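Local coordinates for protein C2 toxin component I (Clostridium botulinum, PDB 2J3X) that probably transfers ADP-ribose from NAD to actin, as the enzymatic component of the binary C2 toxin, at residues Arg28-Leu33 and Ala40-Lys45; Ile70-Glu73 and Asn78-Asp81. The protein carries 2 engineered substitutions. All coordinates share one frame; numbering follows the deposited sequence.

Overall arrangement
Both contacts lie in the run of helices at the N-terminal end of the chain, within the first of its two ADP-ribosyltransferase-family regions. The chain runs along helix 15-30, turns and enters helix 35-42; interaction 1 joins the end of the first to the end of the second across this short connection. After helix 47-59 comes helix 65-73, and interaction 2 closes the tight turn between it and helix 77-90. The two closures follow one another in series, neither nesting nor crossing, with centres about 19 Å apart. Helix 77-90 links them: D81, in interaction 2, packs against A40 and Q43 of interaction 1, and A88 accepts a hydrogen bond from W29.

Interaction 1. Residues Arg28-Leu33 and Ala40-Lys45; sequences RWFTKL and AVNQLK
W29 brings the six-membered end of its indole to the two methyls of V41. Its CZ3 meets V41 CG1 at 3.5 Å, while W29 CH2 touches both branches, 3.7 Å from V41 CG2. The two side chains approach from opposite directions, and CG1 stands obliquely to the ring. The tryptophan reaches this far because its CG lies anti to the backbone N (chi1 -173°). On the valine, one methyl, CG1, is shared by both aromatic rings of the contact, while CG2 meets W29 alone. F30 CZ lies 3.7 Å from V41 CG1, and F30 CE1 is equally near that methyl, which again stands obliquely to the ring.

The outer corner of F30 meets N42. Its CE2 is 3.5 Å from N42 ND2, with the amide nitrogen at the ring edge near its plane and the ring and amide planes turned 50° apart. This is edge packing against a polar group, with no hydrogen bond involved. W29 and V41 are buried, whereas F30 and N42 are partly exposed.

The indole NH is satisfied elsewhere, by the carbonyl of A88 on helix 77-90, which restrains the turn of the indole about its side-chain bonds. L33 CD1 lies over one indole face, offset toward its rim; a type I beta turn runs from F30 to L33. The whole is a small aromatic-aliphatic cluster packing the C-terminal parts of two successive helices, 15-30 and 35-42, in the N-terminal helical region.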
loop_
_atom_site.group_PDB
_atom_site.type_symbol
_atom_site.label_atom_id
_atom_site.label_comp_id
_atom_site.label_asym_id
_atom_site.label_seq_id
_atom_site.Cartn_x
_atom_site.Cartn_y
_atom_site.Cartn_z
ATOM N N ARG A 28 10.147 -27.258 -13.334
ATOM C CA ARG A 28 8.769 -27.349 -13.834
ATOM C C ARG A 28 8.272 -25.973 -14.320
ATOM O O ARG A 28 7.645 -25.878 -15.394
ATOM C CB ARG A 28 7.807 -27.912 -12.786
ATOM C CG ARG A 28 8.122 -29.390 -12.433
ATOM C CD ARG A 28 7.264 -29.903 -11.282
ATOM N NE ARG A 28 7.502 -31.323 -11.016
ATOM C CZ ARG A 28 6.962 -32.011 -9.994
ATOM N NH1 ARG A 28 6.149 -31.422 -9.093
ATOM N NH2 ARG A 28 7.235 -33.300 -9.851
ATOM N N TRP A 29 8.535 -24.932 -13.510
ATOM C CA TRP A 29 8.095 -23.595 -13.860
ATOM C C TRP A 29 8.721 -23.178 -15.176
ATOM O O TRP A 29 8.008 -22.658 -16.065
ATOM C CB TRP A 29 8.531 -22.638 -12.752
ATOM C CG TRP A 29 8.022 -21.213 -12.870
ATOM C CD1 TRP A 29 6.925 -20.755 -13.549
ATOM C CD2 TRP A 29 8.601 -20.086 -12.196
ATOM N NE1 TRP A 29 6.809 -19.351 -13.355
ATOM C CE2 TRP A 29 7.837 -18.940 -12.543
ATOM C CE3 TRP A 29 9.750 -19.927 -11.404
ATOM C CZ2 TRP A 29 8.138 -17.657 -12.026
ATOM C CZ3 TRP A 29 10.089 -18.634 -10.922
ATOM C CH2 TRP A 29 9.259 -17.526 -11.239
ATOM N N PHE A 30 10.033 -23.375 -15.295
ATOM C CA PHE A 30 10.757 -22.886 -16.486
ATOM C C PHE A 30 10.281 -23.586 -17.769
ATOM O O PHE A 30 10.398 -23.003 -18.855
ATOM C CB PHE A 30 12.266 -23.002 -16.313
ATOM C CG PHE A 30 12.883 -21.838 -15.560
ATOM C CD1 PHE A 30 12.215 -21.257 -14.485
ATOM C CD2 PHE A 30 14.110 -21.310 -15.947
ATOM C CE1 PHE A 30 12.775 -20.183 -13.760
ATOM C CE2 PHE A 30 14.662 -20.212 -15.246
ATOM C CZ PHE A 30 13.978 -19.668 -14.146
ATOM N N THR A 31 9.688 -24.772 -17.656
ATOM C CA THR A 31 9.126 -25.398 -18.883
ATOM C C THR A 31 7.990 -24.584 -19.496
ATOM O O THR A 31 7.620 -24.814 -20.650
ATOM C CB THR A 31 8.679 -26.837 -18.696
ATOM O OG1 THR A 31 7.498 -26.907 -17.881
ATOM C CG2 THR A 31 9.814 -27.645 -18.028
ATOM N N LYS A 32 7.440 -23.633 -18.731
ATOM C CA LYS A 32 6.293 -22.886 -19.200
ATOM C C LYS A 32 6.714 -21.480 -19.652
ATOM O O LYS A 32 5.849 -20.691 -20.070
ATOM C CB LYS A 32 5.250 -22.752 -18.091
ATOM C CG LYS A 32 4.688 -24.098 -17.564
ATOM C CD LYS A 32 3.857 -23.845 -16.329
ATOM C CE LYS A 32 3.866 -24.964 -15.320
ATOM N NZ LYS A 32 2.670 -24.750 -14.467
ATOM N N LEU A 33 8.006 -21.168 -19.541
ATOM C CA LEU A 33 8.445 -19.782 -19.806
ATOM C C LEU A 33 9.180 -19.622 -21.126
ATOM O O LEU A 33 9.839 -20.555 -21.602
ATOM C CB LEU A 33 9.354 -19.281 -18.667
ATOM C CG LEU A 33 8.756 -19.462 -17.269
ATOM C CD1 LEU A 33 9.683 -18.807 -16.262
ATOM C CD2 LEU A 33 7.377 -18.835 -17.234
ATOM N N ALA A 40 14.499 -12.770 -17.058
ATOM C CA ALA A 40 14.001 -11.845 -16.015
ATOM C C ALA A 40 13.942 -12.512 -14.655
ATOM O O ALA A 40 14.362 -11.933 -13.651
ATOM C CB ALA A 40 12.616 -11.316 -16.417
ATOM N N VAL A 41 13.425 -13.742 -14.604
ATOM C CA VAL A 41 13.310 -14.474 -13.352
ATOM C C VAL A 41 14.696 -14.903 -12.801
ATOM O O VAL A 41 14.961 -14.810 -11.591
ATOM C CB VAL A 41 12.380 -15.700 -13.517
ATOM C CG1 VAL A 41 12.607 -16.741 -12.372
ATOM C CG2 VAL A 41 10.951 -15.243 -13.616
ATOM N N ASN A 42 15.570 -15.364 -13.690
ATOM C CA ASN A 42 16.919 -15.806 -13.298
ATOM C C ASN A 42 17.732 -14.724 -12.638
ATOM O O ASN A 42 18.570 -15.012 -11.788
ATOM C CB ASN A 42 17.703 -16.198 -14.534
ATOM C CG ASN A 42 17.594 -17.653 -14.846
ATOM O OD1 ASN A 42 17.812 -18.055 -15.999
ATOM N ND2 ASN A 42 17.320 -18.462 -13.833
ATOM N N GLN A 43 17.529 -13.484 -13.065
ATOM C CA GLN A 43 18.271 -12.388 -12.500
ATOM C C GLN A 43 17.912 -12.199 -11.018
ATOM O O GLN A 43 18.700 -11.628 -10.277
ATOM C CB GLN A 43 18.059 -11.115 -13.310
ATOM C CG GLN A 43 18.762 -11.131 -14.681
ATOM C CD GLN A 43 18.620 -9.817 -15.392
ATOM O OE1 GLN A 43 19.403 -8.889 -15.172
ATOM N NE2 GLN A 43 17.608 -9.706 -16.220
ATOM N N LEU A 44 16.740 -12.691 -10.594
ATOM C CA LEU A 44 16.329 -12.577 -9.201
ATOM C C LEU A 44 17.224 -13.402 -8.283
ATOM O O LEU A 44 17.107 -13.277 -7.067
ATOM C CB LEU A 44 14.857 -12.990 -8.983
ATOM C CG LEU A 44 13.788 -12.149 -9.704
ATOM C CD1 LEU A 44 12.383 -12.791 -9.528
ATOM C CD2 LEU A 44 13.755 -10.704 -9.153
ATOM N N LYS A 45 18.125 -14.177 -8.880
ATOM C CA LYS A 45 19.158 -14.949 -8.154
ATOM C C LYS A 45 20.147 -14.020 -7.441
ATOM O O LYS A 45 20.765 -14.394 -6.446
ATOM C CB LYS A 45 19.917 -15.887 -9.121
ATOM C CG LYS A 45 19.307 -17.332 -9.266
ATOM C CD LYS A 45 19.767 -18.089 -10.554
ATOM C CE LYS A 45 21.204 -18.616 -10.449
ATOM N NZ LYS A 45 21.418 -19.982 -11.095
#

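Interaction 2. Residues Ile70-Glu73 and Asn78-Asp81; sequences IMKE and NLFD. With SO4 (sulfate ion), chain M.
A short connection between two consecutive helices, beside a bound sulfate, brings the end of helix 65-73 against the first turn of helix 77-90. L79 is the main contributor from the second helix. With chi1 at 173°, its CG swings over beside the carbonyl carbon, directing the isobutyl group at the other helix, where L79 CD2 presses against K72 CG at 3.5 Å, tighter than usual carbon contact. The same methyl lies 4.0 Å from M71 CB, so one leucine branch touches two consecutive residues.

K72 crosses L79 obliquely with its chain extended beyond CG, and this carries the ammonium past the leucine to the sulfate: K72 NZ donates to sulfate O4 at 2.8 Å. R86 and K224 also hydrogen-bond the ion, which makes a basic anion site of this spot, although the sulfate probably came from the crystallisation liquor. F80 leans toward the backbone of K72, its CZ 3.8 Å from K72 O, an oblique van der Waals approach.

F56 of helix 47-59 packs on both M71 and L79, and N76 OD1 accepts from L79 N. The arrangement is a sharp bend between two consecutive helices, 65-73 and 77-90, of the N-terminal helical region, packed through L79.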
loop_
_atom_site.group_PDB
_atom_site.type_symbol
_atom_site.label_atom_id
_atom_site.label_comp_id
_atom_site.label_asym_id
_atom_site.label_seq_id
_atom_site.Cartn_x
_atom_site.Cartn_y
_atom_site.Cartn_z
ATOM N N ILE A 70 5.923 6.530 -21.281
ATOM C CA ILE A 70 7.268 6.962 -21.671
ATOM C C ILE A 70 8.292 5.845 -21.492
ATOM O O ILE A 70 9.091 5.600 -22.383
ATOM C CB ILE A 70 7.710 8.251 -20.901
ATOM C CG1 ILE A 70 6.994 9.456 -21.492
ATOM C CG2 ILE A 70 9.244 8.404 -20.904
ATOM C CD1 ILE A 70 6.915 10.686 -20.520
ATOM N N MET A 71 8.299 5.168 -20.342
ATOM C CA MET A 71 9.215 4.083 -20.136
ATOM C C MET A 71 9.037 2.913 -21.117
ATOM O O MET A 71 10.020 2.334 -21.574
ATOM C CB MET A 71 9.069 3.571 -18.678
ATOM C CG MET A 71 9.818 4.517 -17.699
ATOM S SD MET A 71 9.881 3.740 -16.047
ATOM C CE MET A 71 8.180 3.941 -15.493
ATOM N N LYS A 72 7.783 2.549 -21.425
ATOM C CA LYS A 72 7.570 1.481 -22.413
ATOM C C LYS A 72 8.127 1.916 -23.777
ATOM O O LYS A 72 8.796 1.156 -24.429
ATOM C CB LYS A 72 6.053 1.178 -22.578
ATOM C CG LYS A 72 5.469 0.510 -21.252
ATOM C CD LYS A 72 3.998 0.127 -21.438
ATOM C CE LYS A 72 3.485 -0.687 -20.229
ATOM N NZ LYS A 72 2.040 -0.907 -20.446
ATOM N N GLU A 73 7.828 3.125 -24.203
ATOM C CA GLU A 73 8.307 3.548 -25.552
ATOM C C GLU A 73 9.813 3.730 -25.564
ATOM O O GLU A 73 10.431 3.619 -26.636
ATOM C CB GLU A 73 7.568 4.789 -26.015
ATOM C CG GLU A 73 6.037 4.473 -26.163
ATOM C CD GLU A 73 5.140 5.653 -26.549
ATOM O OE1 GLU A 73 5.265 6.738 -25.911
ATOM O OE2 GLU A 73 4.277 5.485 -27.442
ATOM N N ASN A 78 13.882 -2.241 -16.855
ATOM C CA ASN A 78 13.345 -2.502 -15.483
ATOM C C ASN A 78 11.838 -2.779 -15.580
ATOM O O ASN A 78 11.349 -3.750 -14.978
ATOM C CB ASN A 78 13.629 -1.341 -14.557
ATOM C CG ASN A 78 15.101 -1.266 -14.164
ATOM O OD1 ASN A 78 15.818 -2.253 -14.270
ATOM N ND2 ASN A 78 15.534 -0.098 -13.686
ATOM N N LEU A 79 11.119 -1.970 -16.365
ATOM C CA LEU A 79 9.657 -2.155 -16.436
ATOM C C LEU A 79 9.340 -3.459 -17.156
ATOM O O LEU A 79 8.443 -4.203 -16.741
ATOM C CB LEU A 79 9.002 -0.941 -17.123
ATOM C CG LEU A 79 7.525 -1.062 -17.413
ATOM C CD1 LEU A 79 6.720 -1.146 -16.043
ATOM C CD2 LEU A 79 7.072 0.183 -18.189
ATOM N N PHE A 80 10.008 -3.714 -18.280
ATOM C CA PHE A 80 9.769 -4.996 -18.992
ATOM C C PHE A 80 10.078 -6.192 -18.112
ATOM O O PHE A 80 9.368 -7.204 -18.182
ATOM C CB PHE A 80 10.618 -5.110 -20.250
ATOM C CG PHE A 80 10.235 -4.118 -21.341
ATOM C CD1 PHE A 80 9.067 -3.366 -21.292
ATOM C CD2 PHE A 80 11.039 -4.035 -22.475
ATOM C CE1 PHE A 80 8.747 -2.435 -22.353
ATOM C CE2 PHE A 80 10.729 -3.160 -23.510
ATOM C CZ PHE A 80 9.606 -2.379 -23.460
ATOM N N ASP A 81 11.128 -6.093 -17.308
ATOM C CA ASP A 81 11.481 -7.205 -16.405
ATOM C C ASP A 81 10.377 -7.443 -15.363
ATOM O O ASP A 81 9.977 -8.588 -15.127
ATOM C CB ASP A 81 12.831 -6.963 -15.698
ATOM C CG ASP A 81 14.021 -7.271 -16.599
ATOM O OD1 ASP A 81 13.823 -7.980 -17.608
ATOM O OD2 ASP A 81 15.136 -6.806 -16.275
HETATM S S SO4 M . 1.635 -2.925 -17.043
HETATM O O1 SO4 M . 3.099 -2.890 -16.692
HETATM O O2 SO4 M . 1.421 -4.225 -17.674
HETATM O O3 SO4 M . 0.828 -2.895 -15.818
HETATM O O4 SO4 M . 1.287 -1.835 -17.961
#